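Local coordinates for protein interferon (Danio rerio, PDB 3PIV) that is a secreted type I interferon that probably acts as an antiviral cytokine by binding a cell-surface cytokine receptor, at residues T15-L20 against S146-M151; L57-I62 against N87-K92; E49-F54 against D152-N157; P34-L39 against K117-T122. All blocks are in the same frame, centred on the assembly; numbering follows the deposited sequence.

Interaction 1: T15-L20 against S146-M151; sequences TESLNL and SHLQRM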
loop_
_atom_site.group_PDB
_atom_site.type_symbol
_atom_site.label_atom_id
_atom_site.label_comp_id
_atom_site.label_asym_id
_atom_site.label_seq_id
_atom_site.Cartn_x
_atom_site.Cartn_y
_atom_site.Cartn_z
ATOM N N THR A 15 -9.808 0.755 -7.995
ATOM C CA THR A 15 -11.079 0.049 -7.955
ATOM C C THR A 15 -10.911 -1.472 -7.844
ATOM O O THR A 15 -11.472 -2.109 -6.950
ATOM C CB THR A 15 -11.899 0.353 -9.220
ATOM O OG1 THR A 15 -12.253 1.742 -9.237
ATOM C CG2 THR A 15 -13.154 -0.493 -9.243
ATOM N N GLU A 16 -10.146 -2.051 -8.759
ATOM C CA GLU A 16 -9.965 -3.499 -8.745
ATOM C C GLU A 16 -9.296 -3.965 -7.443
ATOM O O GLU A 16 -9.730 -4.943 -6.838
ATOM C CB GLU A 16 -9.174 -3.966 -9.968
ATOM C CG GLU A 16 -9.843 -3.638 -11.285
ATOM C CD GLU A 16 -9.106 -4.215 -12.497
ATOM O OE1 GLU A 16 -7.884 -4.478 -12.408
ATOM O OE2 GLU A 16 -9.757 -4.399 -13.553
ATOM N N SER A 17 -8.269 -3.248 -6.987
ATOM C CA SER A 17 -7.549 -3.676 -5.777
ATOM C C SER A 17 -8.425 -3.592 -4.529
ATOM O O SER A 17 -8.407 -4.496 -3.687
ATOM C CB SER A 17 -6.229 -2.903 -5.587
ATOM O OG SER A 17 -6.454 -1.545 -5.244
ATOM N N LEU A 18 -9.190 -2.503 -4.417
ATOM C CA LEU A 18 -10.143 -2.340 -3.322
ATOM C C LEU A 18 -11.232 -3.393 -3.386
ATOM O O LEU A 18 -11.716 -3.862 -2.362
ATOM C CB LEU A 18 -10.777 -0.937 -3.338
ATOM C CG LEU A 18 -9.859 0.184 -2.833
ATOM C CD1 LEU A 18 -10.457 1.561 -3.144
ATOM C CD2 LEU A 18 -9.587 0.013 -1.329
ATOM N N ASN A 19 -11.615 -3.767 -4.601
ATOM C CA ASN A 19 -12.512 -4.900 -4.780
ATOM C C ASN A 19 -11.977 -6.218 -4.229
ATOM O O ASN A 19 -12.707 -6.960 -3.567
ATOM C CB ASN A 19 -12.887 -5.067 -6.241
ATOM C CG ASN A 19 -14.347 -4.821 -6.472
ATOM O OD1 ASN A 19 -15.192 -5.619 -6.051
ATOM N ND2 ASN A 19 -14.669 -3.699 -7.120
ATOM N N LEU A 20 -10.714 -6.518 -4.505
ATOM C CA LEU A 20 -10.131 -7.768 -4.023
ATOM C C LEU A 20 -9.983 -7.704 -2.515
ATOM O O LEU A 20 -10.234 -8.691 -1.819
ATOM C CB LEU A 20 -8.775 -8.029 -4.668
ATOM C CG LEU A 20 -8.825 -8.137 -6.198
ATOM C CD1 LEU A 20 -7.455 -7.906 -6.806
ATOM C CD2 LEU A 20 -9.383 -9.481 -6.611
ATOM N N SER A 146 -7.132 2.179 3.672
ATOM C CA SER A 146 -6.831 3.604 3.755
ATOM C C SER A 146 -5.661 4.047 2.865
ATOM O O SER A 146 -5.692 5.130 2.303
ATOM C CB SER A 146 -6.619 4.043 5.201
ATOM O OG SER A 146 -7.876 4.286 5.815
ATOM N N HIS A 147 -4.626 3.222 2.738
ATOM C CA HIS A 147 -3.517 3.576 1.854
ATOM C C HIS A 147 -4.033 3.646 0.426
ATOM O O HIS A 147 -3.705 4.564 -0.329
ATOM C CB HIS A 147 -2.397 2.527 1.922
ATOM C CG HIS A 147 -1.542 2.626 3.146
ATOM N ND1 HIS A 147 -0.519 3.539 3.268
ATOM C CD2 HIS A 147 -1.559 1.920 4.302
ATOM C CE1 HIS A 147 0.052 3.402 4.451
ATOM N NE2 HIS A 147 -0.554 2.418 5.092
ATOM N N LEU A 148 -4.829 2.657 0.042
ATOM C CA LEU A 148 -5.278 2.581 -1.340
ATOM C C LEU A 148 -6.130 3.818 -1.682
ATOM O O LEU A 148 -6.041 4.345 -2.791
ATOM C CB LEU A 148 -6.063 1.290 -1.603
ATOM C CG LEU A 148 -5.274 -0.035 -1.546
ATOM C CD1 LEU A 148 -6.205 -1.222 -1.664
ATOM C CD2 LEU A 148 -4.206 -0.075 -2.636
ATOM N N GLN A 149 -6.937 4.273 -0.725
ATOM C CA GLN A 149 -7.812 5.434 -0.946
ATOM C C GLN A 149 -6.991 6.692 -1.129
ATOM O O GLN A 149 -7.205 7.428 -2.066
ATOM C CB GLN A 149 -8.828 5.598 0.197
ATOM C CG GLN A 149 -9.979 4.624 0.092
ATOM C CD GLN A 149 -10.744 4.435 1.380
ATOM O OE1 GLN A 149 -10.239 4.708 2.477
ATOM N NE2 GLN A 149 -11.971 3.932 1.259
ATOM N N ARG A 150 -6.005 6.902 -0.267
ATOM C CA ARG A 150 -5.149 8.075 -0.386
ATOM C C ARG A 150 -4.177 8.014 -1.586
ATOM O O ARG A 150 -3.918 9.036 -2.227
ATOM C CB ARG A 150 -4.392 8.311 0.917
ATOM C CG ARG A 150 -5.289 8.593 2.139
ATOM C CD ARG A 150 -6.021 9.938 2.066
ATOM N NE ARG A 150 -5.131 11.095 1.936
ATOM C CZ ARG A 150 -4.672 11.828 2.953
ATOM N NH1 ARG A 150 -4.992 11.513 4.194
ATOM N NH2 ARG A 150 -3.869 12.860 2.730
ATOM N N MET A 151 -3.634 6.834 -1.879
ATOM C CA MET A 151 -2.769 6.683 -3.046
ATOM C C MET A 151 -3.468 7.134 -4.312
ATOM O O MET A 151 -2.860 7.730 -5.173
ATOM C CB MET A 151 -2.274 5.240 -3.198
ATOM C CG MET A 151 -1.272 4.842 -2.123
ATOM S SD MET A 151 -1.081 3.051 -2.007
ATOM C CE MET A 151 0.209 2.792 -3.231
#
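Leu18 and Leu148 meet where helix 10-23 and helix 134-158 run side by side, nearly antiparallel. The short axes of 15-20 and 146-151 make an angle of 169° and come within 10.4 Å of each other. The CA atoms of Leu18 and Leu148 lie 7.2 Å apart. The two leucine side chains slide past each other in opposite directions. Leu18 CD2 touches Leu148 CD1 at 3.6 Å and also rests on Leu148 CB at 3.8 Å. In Leu18, CG stands beside the backbone N (chi1 -75°); its CD2 branch meets Leu148, while CD1 faces Gln149. Ser17 comes in one residue earlier. Its OG lies 3.6 Å from Leu148 CD1 and 3.7 Å from CD2 of the same leucine, so the hydroxyl faces both methyls. That hydroxyl is hydrogen-bonded within its own helix, chiefly to Ile13 O, with Thr14 O as an alternative or shared acceptor. Gln149 lies at the margin, with CG 4.5 Å from Leu18 CD1. Leu148 also touches Phe85 of helix 79-101. No hydrogen bond joins the two segments. The helices are held here by van der Waals packing, and the one buried hydroxyl has its polar needs met inside its own helix.

Interaction 2: L57-I62 against N87-K92; sequences LTLDHI and NILHRK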
loop_
_atom_site.group_PDB
_atom_site.type_symbol
_atom_site.label_atom_id
_atom_site.label_comp_id
_atom_site.label_asym_id
_atom_site.label_seq_id
_atom_site.Cartn_x
_atom_site.Cartn_y
_atom_site.Cartn_z
ATOM N N LEU A 57 7.193 2.889 -3.674
ATOM C CA LEU A 57 7.596 2.477 -2.335
ATOM C C LEU A 57 6.436 1.868 -1.567
ATOM O O LEU A 57 6.560 0.777 -1.016
ATOM C CB LEU A 57 8.172 3.658 -1.541
ATOM C CG LEU A 57 9.574 4.126 -1.927
ATOM C CD1 LEU A 57 9.890 5.380 -1.184
ATOM C CD2 LEU A 57 10.633 3.027 -1.657
ATOM N N THR A 58 5.309 2.575 -1.544
ATOM C CA THR A 58 4.139 2.127 -0.807
ATOM C C THR A 58 3.514 0.845 -1.387
ATOM O O THR A 58 3.152 -0.076 -0.640
ATOM C CB THR A 58 3.079 3.260 -0.687
ATOM O OG1 THR A 58 3.728 4.485 -0.311
ATOM C CG2 THR A 58 2.072 2.898 0.372
ATOM N N LEU A 59 3.393 0.782 -2.709
ATOM C CA LEU A 59 2.881 -0.424 -3.341
ATOM C C LEU A 59 3.727 -1.617 -2.915
ATOM O O LEU A 59 3.220 -2.686 -2.581
ATOM C CB LEU A 59 2.898 -0.288 -4.873
ATOM C CG LEU A 59 1.819 0.590 -5.531
ATOM C CD1 LEU A 59 2.207 0.847 -6.963
ATOM C CD2 LEU A 59 0.416 -0.035 -5.465
ATOM N N ASP A 60 5.031 -1.429 -2.919
ATOM C CA ASP A 60 5.912 -2.550 -2.653
ATOM C C ASP A 60 5.799 -2.973 -1.197
ATOM O O ASP A 60 5.875 -4.163 -0.896
ATOM C CB ASP A 60 7.355 -2.227 -3.030
ATOM C CG ASP A 60 7.606 -2.268 -4.540
ATOM O OD1 ASP A 60 6.719 -2.655 -5.320
ATOM O OD2 ASP A 60 8.718 -1.890 -4.948
ATOM N N HIS A 61 5.566 -2.005 -0.311
ATOM C CA HIS A 61 5.405 -2.287 1.109
ATOM C C HIS A 61 4.127 -3.055 1.367
ATOM O O HIS A 61 4.102 -3.985 2.164
ATOM C CB HIS A 61 5.405 -0.988 1.939
ATOM C CG HIS A 61 6.778 -0.492 2.273
ATOM N ND1 HIS A 61 7.193 0.801 2.024
ATOM C CD2 HIS A 61 7.845 -1.130 2.808
ATOM C CE1 HIS A 61 8.449 0.941 2.410
ATOM N NE2 HIS A 61 8.874 -0.226 2.870
ATOM N N ILE A 62 3.051 -2.650 0.701
ATOM C CA ILE A 62 1.781 -3.350 0.842
ATOM C C ILE A 62 1.914 -4.782 0.321
ATOM O O ILE A 62 1.465 -5.724 0.956
ATOM C CB ILE A 62 0.657 -2.629 0.078
ATOM C CG1 ILE A 62 0.322 -1.295 0.764
ATOM C CG2 ILE A 62 -0.571 -3.516 -0.010
ATOM C CD1 ILE A 62 -0.615 -0.381 -0.061
ATOM N N ASN A 87 -0.737 -9.395 -7.077
ATOM C CA ASN A 87 -0.387 -9.328 -8.489
ATOM C C ASN A 87 -0.834 -8.032 -9.138
ATOM O O ASN A 87 -0.096 -7.417 -9.892
ATOM C CB ASN A 87 -0.991 -10.524 -9.224
ATOM C CG ASN A 87 -0.160 -11.777 -9.055
ATOM O OD1 ASN A 87 1.053 -11.702 -8.827
ATOM N ND2 ASN A 87 -0.798 -12.937 -9.172
ATOM N N ILE A 88 -2.053 -7.614 -8.841
ATOM C CA ILE A 88 -2.547 -6.372 -9.405
ATOM C C ILE A 88 -1.602 -5.234 -9.000
ATOM O O ILE A 88 -1.154 -4.439 -9.827
ATOM C CB ILE A 88 -4.025 -6.123 -9.004
ATOM C CG1 ILE A 88 -4.779 -5.413 -10.124
ATOM C CG2 ILE A 88 -4.139 -5.333 -7.716
ATOM C CD1 ILE A 88 -4.598 -3.916 -10.122
ATOM N N LEU A 89 -1.248 -5.180 -7.727
ATOM C CA LEU A 89 -0.374 -4.111 -7.266
ATOM C C LEU A 89 1.062 -4.259 -7.792
ATOM O O LEU A 89 1.762 -3.265 -7.979
ATOM C CB LEU A 89 -0.390 -4.011 -5.734
ATOM C CG LEU A 89 -1.745 -3.749 -5.048
ATOM C CD1 LEU A 89 -1.537 -3.641 -3.544
ATOM C CD2 LEU A 89 -2.387 -2.483 -5.553
ATOM N N HIS A 90 1.516 -5.490 -8.028
ATOM C CA HIS A 90 2.906 -5.661 -8.453
ATOM C C HIS A 90 3.082 -5.198 -9.883
ATOM O O HIS A 90 4.103 -4.618 -10.237
ATOM C CB HIS A 90 3.406 -7.109 -8.321
ATOM C CG HIS A 90 4.723 -7.332 -9.004
ATOM N ND1 HIS A 90 5.908 -6.814 -8.521
ATOM C CD2 HIS A 90 5.040 -7.975 -10.153
ATOM C CE1 HIS A 90 6.897 -7.137 -9.336
ATOM N NE2 HIS A 90 6.398 -7.841 -10.337
ATOM N N ARG A 91 2.082 -5.478 -10.713
ATOM C CA ARG A 91 2.124 -5.043 -12.109
ATOM C C ARG A 91 2.134 -3.519 -12.269
ATOM O O ARG A 91 2.893 -2.990 -13.065
ATOM C CB ARG A 91 0.956 -5.633 -12.887
ATOM C CG ARG A 91 0.939 -7.148 -12.922
ATOM C CD ARG A 91 -0.357 -7.636 -13.546
ATOM N NE ARG A 91 -0.701 -8.980 -13.095
ATOM C CZ ARG A 91 -1.912 -9.342 -12.682
ATOM N NH1 ARG A 91 -2.910 -8.455 -12.663
ATOM N NH2 ARG A 91 -2.128 -10.593 -12.290
ATOM N N LYS A 92 1.286 -2.813 -11.527
ATOM C CA LYS A 92 1.285 -1.356 -11.587
ATOM C C LYS A 92 2.609 -0.845 -11.059
ATOM O O LYS A 92 3.237 0.038 -11.648
ATOM C CB LYS A 92 0.138 -0.761 -10.779
ATOM C CG LYS A 92 0.187 0.769 -10.711
ATOM C CD LYS A 92 0.506 1.369 -12.079
ATOM C CE LYS A 92 -0.720 1.471 -12.975
ATOM N NZ LYS A 92 -1.682 2.449 -12.425
HETATM O O HOH W 1 6.666 -4.977 -6.590
#
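This is a buried apolar contact between two core helices, 48-66 and 79-101, close to the centre of the chain. The axes of 57-62 and 87-92 approach to 9.4 Å with a signed crossing angle of -152°, so the two segments run roughly antiparallel. Leu89 is the shared residue. Its two methyls divide the work. CD2 meets Leu59 CD2 at 3.7 Å, and CD1 meets Ile62 CG2, also at 3.7 Å. Ile62 presents this methyl because CG2 lies anti to the backbone N, while CG1 stands beside that nitrogen (chi1 -69°). Leu59 CD2 also comes to 4.1 Å from Leu89 CB, and Leu59 CD1 lies 4.3 Å from Lys92 CG. Thus the aliphatic part of Lys92 joins the apolar layer, while its NZ makes a weak hydrogen bond to Trp6 O.

One water spans the margin. It donates to Asp60 OD1 at 2.6 Å and is hydrogen-bonded to His90 ND1 at 2.8 Å, in the plane of the imidazole. Asp60 has further partners on helix 79-101: a hydrogen bond to Ser93 and a salt bridge to Lys97. Apolar packing between long antiparallel helices is in keeping with the helical-bundle fold of the four-helix cytokines, to which type I interferons belong.

Interaction 3: E49-F54 against D152-N157; sequences EDQVKF and DIIASN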
loop_
_atom_site.group_PDB
_atom_site.type_symbol
_atom_site.label_atom_id
_atom_site.label_comp_id
_atom_site.label_asym_id
_atom_site.label_seq_id
_atom_site.Cartn_x
_atom_site.Cartn_y
_atom_site.Cartn_z
ATOM N N GLU A 49 7.646 13.683 -9.450
ATOM C CA GLU A 49 8.681 12.659 -9.364
ATOM C C GLU A 49 8.651 11.984 -8.006
ATOM O O GLU A 49 8.807 10.761 -7.897
ATOM C CB GLU A 49 10.065 13.252 -9.620
ATOM C CG GLU A 49 10.253 13.784 -11.033
ATOM C CD GLU A 49 11.709 13.760 -11.481
ATOM O OE1 GLU A 49 12.595 13.455 -10.645
ATOM O OE2 GLU A 49 11.968 14.042 -12.675
ATOM N N ASP A 50 8.442 12.789 -6.972
ATOM C CA ASP A 50 8.394 12.287 -5.612
ATOM C C ASP A 50 7.122 11.492 -5.369
ATOM O O ASP A 50 7.123 10.491 -4.647
ATOM C CB ASP A 50 8.502 13.441 -4.623
ATOM C CG ASP A 50 9.862 14.077 -4.640
ATOM O OD1 ASP A 50 10.850 13.324 -4.553
ATOM O OD2 ASP A 50 9.951 15.316 -4.748
ATOM N N GLN A 51 6.033 11.930 -5.983
ATOM C CA GLN A 51 4.770 11.219 -5.824
ATOM C C GLN A 51 4.859 9.791 -6.365
ATOM O O GLN A 51 4.414 8.843 -5.718
ATOM C CB GLN A 51 3.619 12.005 -6.471
ATOM C CG GLN A 51 3.300 13.303 -5.716
ATOM C CD GLN A 51 2.261 14.160 -6.421
ATOM O OE1 GLN A 51 2.288 14.319 -7.646
ATOM N NE2 GLN A 51 1.332 14.715 -5.646
ATOM N N VAL A 52 5.420 9.653 -7.560
ATOM C CA VAL A 52 5.565 8.357 -8.207
ATOM C C VAL A 52 6.524 7.439 -7.449
ATOM O O VAL A 52 6.258 6.253 -7.298
ATOM C CB VAL A 52 6.060 8.517 -9.646
ATOM C CG1 VAL A 52 6.330 7.143 -10.279
ATOM C CG2 VAL A 52 5.041 9.322 -10.468
ATOM N N LYS A 53 7.645 7.987 -6.985
ATOM C CA LYS A 53 8.589 7.220 -6.193
ATOM C C LYS A 53 7.886 6.718 -4.952
ATOM O O LYS A 53 8.086 5.584 -4.545
ATOM C CB LYS A 53 9.777 8.077 -5.771
ATOM C CG LYS A 53 10.696 8.503 -6.905
ATOM C CD LYS A 53 11.956 9.103 -6.323
ATOM C CE LYS A 53 12.730 9.901 -7.352
ATOM N NZ LYS A 53 14.158 10.039 -6.915
ATOM N N PHE A 54 7.075 7.591 -4.357
ATOM C CA PHE A 54 6.274 7.269 -3.176
ATOM C C PHE A 54 5.220 6.200 -3.453
ATOM O O PHE A 54 4.913 5.377 -2.584
ATOM C CB PHE A 54 5.566 8.522 -2.645
ATOM C CG PHE A 54 4.710 8.255 -1.428
ATOM C CD1 PHE A 54 5.283 8.154 -0.170
ATOM C CD2 PHE A 54 3.335 8.061 -1.551
ATOM C CE1 PHE A 54 4.503 7.889 0.959
ATOM C CE2 PHE A 54 2.536 7.801 -0.421
ATOM C CZ PHE A 54 3.120 7.716 0.831
ATOM N N ASP A 152 -4.758 6.855 -4.403
ATOM C CA ASP A 152 -5.545 7.204 -5.581
ATOM C C ASP A 152 -5.664 8.726 -5.759
ATOM O O ASP A 152 -5.697 9.238 -6.878
ATOM C CB ASP A 152 -6.934 6.570 -5.462
ATOM C CG ASP A 152 -7.823 6.889 -6.638
ATOM O OD1 ASP A 152 -7.621 6.297 -7.724
ATOM O OD2 ASP A 152 -8.729 7.729 -6.473
ATOM N N ILE A 153 -5.723 9.440 -4.647
ATOM C CA ILE A 153 -5.753 10.891 -4.680
ATOM C C ILE A 153 -4.424 11.400 -5.217
ATOM O O ILE A 153 -4.377 12.215 -6.125
ATOM C CB ILE A 153 -6.011 11.475 -3.279
ATOM C CG1 ILE A 153 -7.442 11.155 -2.826
ATOM C CG2 ILE A 153 -5.770 12.981 -3.267
ATOM C CD1 ILE A 153 -7.783 11.745 -1.476
ATOM N N ILE A 154 -3.343 10.889 -4.654
ATOM C CA ILE A 154 -2.005 11.244 -5.107
ATOM C C ILE A 154 -1.803 10.947 -6.589
ATOM O O ILE A 154 -1.188 11.735 -7.298
ATOM C CB ILE A 154 -0.940 10.517 -4.279
ATOM C CG1 ILE A 154 -0.922 11.089 -2.851
ATOM C CG2 ILE A 154 0.427 10.614 -4.953
ATOM C CD1 ILE A 154 -0.192 10.206 -1.862
ATOM N N ALA A 155 -2.309 9.810 -7.058
ATOM C CA ALA A 155 -2.188 9.470 -8.464
ATOM C C ALA A 155 -2.990 10.458 -9.307
ATOM O O ALA A 155 -2.486 10.977 -10.300
ATOM C CB ALA A 155 -2.643 8.038 -8.728
ATOM N N SER A 156 -4.232 10.720 -8.907
ATOM C CA SER A 156 -5.044 11.711 -9.604
ATOM C C SER A 156 -4.268 13.000 -9.731
ATOM O O SER A 156 -4.086 13.510 -10.836
ATOM C CB SER A 156 -6.359 12.006 -8.869
ATOM O OG SER A 156 -7.294 10.967 -9.055
ATOM N N ASN A 157 -3.827 13.536 -8.591
ATOM C CA ASN A 157 -3.168 14.842 -8.575
ATOM C C ASN A 157 -1.852 14.796 -9.336
ATOM O O ASN A 157 -1.436 15.782 -9.930
ATOM C CB ASN A 157 -2.925 15.347 -7.151
ATOM C CG ASN A 157 -4.211 15.532 -6.344
ATOM O OD1 ASN A 157 -5.292 15.788 -6.890
ATOM N ND2 ASN A 157 -4.086 15.418 -5.025
#
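Ile154 fits between Gln51 and Phe54 in the helical bundle of this interferon, where helix 134-158 packs against helix 48-66. The short axes are 10.0 Å apart at an angle of 146°. From CB, Ile154 sends out two branches. CG2, anti to the backbone N, reaches the start of the Gln51 side chain. It lies 3.8 Å from Gln51 CB and 4.0 Å from Gln51 CG. The other branch runs through CG1, which stands beside the backbone N (chi1 -70°), to CD1. That tip approaches the Phe54 ring obliquely, 3.9 Å from CE2 and 4.1 Å from CD2. The side chains of Phe54 and Ile154 cross at about a right angle. Gln51 contributes its aliphatic part to the packing and extends beyond CG toward the last turn of the other helix. Its NE2 is hydrogen-bonded to the carbonyl oxygen of Met43, so its polar end ties in helix 37-44. From that helix, Tyr40 meets the Phe54 ring edge-to-face and also touches Ile154. Within 152-157, Ser156 bonds back along its own helix. Its OG donates to Asp152 O at 3.2 Å, and its backbone N reaches the same oxygen from the opposite face of the carbonyl plane.

Interaction 4: P34-L39 against K117-T122; sequences PFPSRL and KRHFRT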
loop_
_atom_site.group_PDB
_atom_site.type_symbol
_atom_site.label_atom_id
_atom_site.label_comp_id
_atom_site.label_asym_id
_atom_site.label_seq_id
_atom_site.Cartn_x
_atom_site.Cartn_y
_atom_site.Cartn_z
ATOM N N PRO A 34 -2.787 3.066 13.791
ATOM C CA PRO A 34 -2.109 4.253 13.259
ATOM C C PRO A 34 -1.983 4.246 11.733
ATOM O O PRO A 34 -1.807 3.191 11.117
ATOM C CB PRO A 34 -0.722 4.169 13.897
ATOM C CG PRO A 34 -0.955 3.428 15.179
ATOM C CD PRO A 34 -2.023 2.432 14.880
ATOM N N PHE A 35 -2.062 5.433 11.147
ATOM C CA PHE A 35 -2.031 5.615 9.703
ATOM C C PHE A 35 -1.324 6.937 9.424
ATOM O O PHE A 35 -1.639 7.950 10.053
ATOM C CB PHE A 35 -3.464 5.656 9.137
ATOM C CG PHE A 35 -3.512 5.952 7.665
ATOM C CD1 PHE A 35 -3.229 4.959 6.737
ATOM C CD2 PHE A 35 -3.776 7.227 7.210
ATOM C CE1 PHE A 35 -3.234 5.226 5.394
ATOM C CE2 PHE A 35 -3.780 7.496 5.852
ATOM C CZ PHE A 35 -3.515 6.493 4.949
ATOM N N PRO A 36 -0.369 6.949 8.479
ATOM C CA PRO A 36 0.401 8.189 8.322
ATOM C C PRO A 36 -0.276 9.263 7.449
ATOM O O PRO A 36 0.283 9.659 6.439
ATOM C CB PRO A 36 1.702 7.702 7.667
ATOM C CG PRO A 36 1.260 6.515 6.819
ATOM C CD PRO A 36 0.057 5.902 7.532
ATOM N N SER A 37 -1.433 9.759 7.867
ATOM C CA SER A 37 -2.136 10.821 7.133
ATOM C C SER A 37 -1.294 12.093 6.999
ATOM O O SER A 37 -1.346 12.790 5.997
ATOM C CB SER A 37 -3.458 11.145 7.826
ATOM O OG SER A 37 -3.309 11.010 9.229
ATOM N N ARG A 38 -0.533 12.390 8.037
ATOM C CA ARG A 38 0.484 13.425 8.007
ATOM C C ARG A 38 1.335 13.300 6.737
ATOM O O ARG A 38 1.485 14.244 5.957
ATOM C CB ARG A 38 1.356 13.194 9.235
ATOM C CG ARG A 38 0.725 12.123 10.156
ATOM C CD ARG A 38 1.684 10.992 10.539
ATOM N NE ARG A 38 2.709 10.716 9.540
ATOM C CZ ARG A 38 3.758 9.925 9.779
ATOM N NH1 ARG A 38 3.872 9.346 10.971
ATOM N NH2 ARG A 38 4.694 9.700 8.849
ATOM N N LEU A 39 1.876 12.108 6.529
ATOM C CA LEU A 39 2.735 11.825 5.384
ATOM C C LEU A 39 1.994 12.008 4.066
ATOM O O LEU A 39 2.511 12.615 3.129
ATOM C CB LEU A 39 3.252 10.390 5.493
ATOM C CG LEU A 39 4.603 9.987 4.915
ATOM C CD1 LEU A 39 4.461 8.626 4.257
ATOM C CD2 LEU A 39 5.168 11.027 3.959
ATOM N N LYS A 117 8.427 3.573 5.373
ATOM C CA LYS A 117 9.025 2.356 5.882
ATOM C C LYS A 117 8.724 2.215 7.357
ATOM O O LYS A 117 8.287 1.217 7.806
ATOM C CB LYS A 117 10.505 2.367 5.688
ATOM C CG LYS A 117 11.135 1.103 6.076
ATOM C CD LYS A 117 12.600 1.095 5.928
ATOM C CE LYS A 117 13.103 -0.233 5.421
ATOM N NZ LYS A 117 14.560 -0.456 5.627
ATOM N N ARG A 118 8.954 3.285 8.084
ATOM C CA ARG A 118 8.677 3.309 9.511
ATOM C C ARG A 118 7.228 2.883 9.818
ATOM O O ARG A 118 6.964 2.112 10.750
ATOM C CB ARG A 118 8.958 4.717 10.028
ATOM C CG ARG A 118 8.901 4.903 11.521
ATOM C CD ARG A 118 9.241 6.364 11.867
ATOM N NE ARG A 118 10.676 6.640 11.772
ATOM C CZ ARG A 118 11.198 7.765 11.293
ATOM N NH1 ARG A 118 10.416 8.738 10.839
ATOM N NH2 ARG A 118 12.513 7.918 11.267
ATOM N N HIS A 119 6.280 3.383 9.034
ATOM C CA HIS A 119 4.895 2.989 9.234
ATOM C C HIS A 119 4.669 1.491 8.976
ATOM O O HIS A 119 4.019 0.801 9.758
ATOM C CB HIS A 119 3.966 3.843 8.371
ATOM C CG HIS A 119 2.605 3.255 8.187
ATOM N ND1 HIS A 119 1.711 3.106 9.226
ATOM C CD2 HIS A 119 1.981 2.779 7.084
ATOM C CE1 HIS A 119 0.591 2.574 8.770
ATOM N NE2 HIS A 119 0.732 2.354 7.476
ATOM N N PHE A 120 5.215 0.969 7.887
ATOM C CA PHE A 120 4.990 -0.438 7.589
ATOM C C PHE A 120 5.691 -1.356 8.575
ATOM O O PHE A 120 5.204 -2.441 8.866
ATOM C CB PHE A 120 5.331 -0.762 6.131
ATOM C CG PHE A 120 4.222 -0.423 5.197
ATOM C CD1 PHE A 120 3.246 -1.368 4.892
ATOM C CD2 PHE A 120 4.100 0.858 4.687
ATOM C CE1 PHE A 120 2.185 -1.046 4.055
ATOM C CE2 PHE A 120 3.041 1.196 3.851
ATOM C CZ PHE A 120 2.079 0.239 3.530
ATOM N N ARG A 121 6.805 -0.910 9.101
ATOM C CA ARG A 121 7.485 -1.578 10.189
ATOM C C ARG A 121 6.571 -1.737 11.371
ATOM O O ARG A 121 6.489 -2.788 11.971
ATOM C CB ARG A 121 8.664 -0.765 10.670
ATOM C CG ARG A 121 9.938 -1.244 10.280
ATOM C CD ARG A 121 10.213 -2.688 10.620
ATOM N NE ARG A 121 11.079 -3.271 9.606
ATOM C CZ ARG A 121 12.200 -3.942 9.815
ATOM N NH1 ARG A 121 12.635 -4.202 11.043
ATOM N NH2 ARG A 121 12.878 -4.368 8.754
ATOM N N THR A 122 5.902 -0.643 11.680
ATOM C CA THR A 122 4.987 -0.628 12.818
ATOM C C THR A 122 3.894 -1.669 12.637
ATOM O O THR A 122 3.546 -2.404 13.573
ATOM C CB THR A 122 4.338 0.758 12.997
ATOM O OG1 THR A 122 5.337 1.702 13.391
ATOM C CG2 THR A 122 3.248 0.709 14.041
#
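Pro36 turns its CD-CG edge down onto one face of the His119 imidazole, its own ring tilted against it. Its CD sits 3.5 Å from the ring centroid and only 4° off the ring normal, a well-centred CH-pi contact. Pro36 CG lies over the CG-CD2 bond, 3.8 Å from His119 CG. The proline and histidine side chains cross at about a right angle. The imidazole gets there because His119 CG lies anti to the backbone N (chi1 162°). A second approach comes from the side. Pro34 O stands at the ring edge, near its plane, 3.4 Å from His119 CE1. Pro36 thus takes the face and Pro34 O the edge, from either end of one three-residue run. Pro36 is the centre of an inverse gamma turn and the N-cap of helix 37-44. In that turn, Ser37 N bonds to Phe35 O at 2.8 Å. The CA-CB bond of Phe35 points away from 117-122, and its ring packs on Ser146, His147 and Arg150 of helix 134-158. His147 also touches Pro36 and is hydrogen-bonded to His119 NE2. The proline turn thus lies where the start of helix 37-44, helix 111-129 and helix 134-158 come together.

Overall arrangement
The four contacts belong to one helical bundle. Interactions 1 and 3 use successive turns of helix 134-158, and interactions 2 and 3 use successive turns of helix 48-66. Interaction 1 also touches interaction 2, with Met151 CE 3.6 Å from Leu59 CG. The centres of interactions 1 and 4 are about 17 Å apart, yet a probable hydrogen bond of 2.7 Å joins His147 NE2 to His119 NE2. Phe120 links interaction 4 to interaction 2, its CZ lying 3.6 Å from Ile62 CG1. Phe54 CE1 meets Leu39 CD1 at 3.4 Å between interactions 3 and 4. A bound nickel ion lies about 9 Å from the Ile62 side chain and about 11 Å from that of His119.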